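Local coordinates for endonuclease NucS (Thermococcus kodakarensis KOD1, PDB 5GKG), which probably cleaves single-stranded extremities of branched DNA as a DNA-binding endonuclease, at residues G81-L86 against I97-R102. The protein carries 1 engineered substitution. Residues are numbered along the deposited sequence; the frame is centred on the assembly and turned at random.
Sequences GSRVRL and IRRKPR. With nucleotides of chain D.
R83 and I97 pair across the open end of an antiparallel beta hairpin, strands 83-88 and 92-98 of the PH-like N-terminal domain, and illustrate how a hydrogen-bonded pair sets the side chains of one sheet face. Two backbone bonds close the pair: R83 N donates to I97 O at 3.0 Å, and I97 N returns a bond to R83 O at 2.8 Å. R83 and I97 therefore project from the same face, where R85 also reaches across: its NH2 meets I97 CG2 obliquely at 4.2 Å, while its NE is held in a salt bridge by E87. CG1 of I97 stands between backbone N and carbonyl carbon (chi1 71°), above R83 O. R83 and R99 lie side by side and point the same way; R99 NH2 comes to the edge of the R83 guanidinium, 3.7 Å from R83 NH1, with the two planes 85° apart. R99 is poorly ordered, so the position of these two like charges is only approximate. Just before the strand, S82 OG, hydrogen-bonded to P79 O, lies 3.6 Å from R98 CB. R98 sets CG anti to its backbone N (chi1 169°) and extends away toward E103, its salt-bridge partner; P101 CD covers one face of its guanidinium, over the centre. Beyond the strand, the loop that carries the cis peptide before P101 presents K100 to the bound DNA, with K100 NZ 2.7 Å from OP1 of DG2 of chain D.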
# COMPACT_ATOMS: atom_id res chain seq x y z
N GLY A 81 12.41 -7.01 9.42
CA GLY A 81 12.78 -7.00 10.83
C GLY A 81 12.13 -8.10 11.63
O GLY A 81 12.51 -8.34 12.77
N SER A 82 11.15 -8.79 11.06
CA SER A 82 10.51 -9.86 11.80
C SER A 82 11.40 -11.07 11.88
O SER A 82 12.19 -11.31 10.99
CB SER A 82 9.20 -10.23 11.14
OG SER A 82 8.41 -9.07 11.06
N ARG A 83 11.27 -11.81 12.98
CA ARG A 83 12.07 -13.00 13.20
C ARG A 83 11.22 -14.21 12.93
O ARG A 83 10.09 -14.28 13.41
CB ARG A 83 12.61 -13.04 14.62
CG ARG A 83 13.62 -11.97 14.94
CD ARG A 83 14.85 -12.59 15.55
NE ARG A 83 15.81 -11.59 15.98
CZ ARG A 83 15.70 -10.88 17.10
NH1 ARG A 83 14.66 -11.05 17.91
NH2 ARG A 83 16.64 -9.99 17.42
N VAL A 84 11.74 -15.15 12.16
CA VAL A 84 10.98 -16.35 11.83
C VAL A 84 11.70 -17.59 12.38
O VAL A 84 12.93 -17.64 12.46
CB VAL A 84 10.76 -16.49 10.28
CG1 VAL A 84 12.07 -16.69 9.56
CG2 VAL A 84 9.81 -17.66 9.95
N ARG A 85 10.92 -18.58 12.77
CA ARG A 85 11.45 -19.86 13.18
C ARG A 85 10.52 -20.93 12.65
O ARG A 85 9.42 -20.62 12.21
CB ARG A 85 11.57 -19.95 14.70
CG ARG A 85 10.25 -20.06 15.43
CD ARG A 85 10.48 -19.75 16.91
NE ARG A 85 9.29 -19.94 17.73
CZ ARG A 85 8.48 -18.95 18.11
NH1 ARG A 85 7.41 -19.20 18.85
NH2 ARG A 85 8.74 -17.70 17.73
N LEU A 86 10.97 -22.19 12.67
CA LEU A 86 10.12 -23.28 12.20
C LEU A 86 9.91 -24.29 13.32
O LEU A 86 10.84 -24.95 13.76
CB LEU A 86 10.72 -23.94 10.95
CG LEU A 86 10.10 -25.24 10.41
CD1 LEU A 86 8.71 -25.06 9.86
CD2 LEU A 86 11.00 -25.81 9.35
N ILE A 97 7.45 -13.41 14.02
CA ILE A 97 6.91 -12.45 14.96
C ILE A 97 7.60 -11.13 14.76
O ILE A 97 8.81 -11.04 14.51
CB ILE A 97 7.01 -12.90 16.46
CG1 ILE A 97 8.43 -12.87 16.95
CG2 ILE A 97 6.43 -14.30 16.66
CD1 ILE A 97 8.73 -11.63 17.77
N ARG A 98 6.79 -10.10 14.85
CA ARG A 98 7.21 -8.74 14.80
C ARG A 98 7.10 -8.17 16.20
O ARG A 98 6.05 -8.23 16.85
CB ARG A 98 6.34 -7.96 13.82
CG ARG A 98 6.53 -6.49 13.87
CD ARG A 98 5.48 -5.84 13.02
NE ARG A 98 5.81 -4.45 12.76
CZ ARG A 98 4.95 -3.56 12.30
NH1 ARG A 98 3.69 -3.92 12.07
NH2 ARG A 98 5.34 -2.31 12.08
N ARG A 99 8.22 -7.67 16.68
CA ARG A 99 8.22 -6.89 17.91
C ARG A 99 7.80 -5.47 17.53
O ARG A 99 8.12 -5.00 16.44
CB ARG A 99 9.61 -6.97 18.54
CG ARG A 99 10.14 -5.75 19.23
CD ARG A 99 11.64 -5.95 19.45
NE ARG A 99 11.94 -7.34 19.74
CZ ARG A 99 12.97 -7.75 20.48
NH1 ARG A 99 13.80 -6.86 21.00
NH2 ARG A 99 13.16 -9.04 20.69
N LYS A 100 7.03 -4.80 18.39
CA LYS A 100 6.74 -3.35 18.20
C LYS A 100 6.12 -2.88 16.87
O LYS A 100 6.83 -2.47 15.95
CB LYS A 100 8.01 -2.54 18.41
CG LYS A 100 8.01 -1.67 19.67
CD LYS A 100 7.59 -0.24 19.37
CE LYS A 100 7.44 0.55 20.65
NZ LYS A 100 7.51 2.01 20.38
N PRO A 101 4.81 -2.98 16.75
CA PRO A 101 3.87 -3.54 17.70
C PRO A 101 3.94 -5.04 17.63
O PRO A 101 4.33 -5.53 16.57
CB PRO A 101 2.51 -3.03 17.20
CG PRO A 101 2.70 -2.87 15.74
CD PRO A 101 4.12 -2.37 15.60
N ARG A 102 3.58 -5.75 18.70
CA ARG A 102 3.74 -7.18 18.69
C ARG A 102 2.75 -7.78 17.73
O ARG A 102 1.54 -7.56 17.85
CB ARG A 102 3.57 -7.82 20.07
CG ARG A 102 4.49 -9.05 20.13
CD ARG A 102 4.26 -10.04 21.26
NE ARG A 102 5.32 -11.05 21.21
CZ ARG A 102 5.14 -12.36 21.08
NH1 ARG A 102 3.92 -12.90 21.04
NH2 ARG A 102 6.20 -13.14 21.03
P DG D 2 7.63 5.29 18.72
OP1 DG D 2 6.89 4.57 19.78
OP2 DG D 2 7.82 4.64 17.40
O5' DG D 2 6.94 6.71 18.50
C5' DG D 2 6.82 7.62 19.58
C4' DG D 2 6.41 8.99 19.08
O4' DG D 2 7.43 9.50 18.19
C3' DG D 2 5.10 9.05 18.29
O3' DG D 2 4.43 10.29 18.54
C2' DG D 2 5.57 8.94 16.85
C1' DG D 2 6.90 9.69 16.89
N9 DG D 2 7.88 9.19 15.93
C8 DG D 2 8.33 7.90 15.80
N7 DG D 2 9.22 7.75 14.86
C5 DG D 2 9.36 9.03 14.33
C6 DG D 2 10.19 9.48 13.29
O6 DG D 2 10.98 8.82 12.60
N1 DG D 2 10.04 10.85 13.06
C2 DG D 2 9.19 11.67 13.76
N2 DG D 2 9.19 12.96 13.40
N3 DG D 2 8.41 11.25 14.75
C4 DG D 2 8.55 9.93 14.98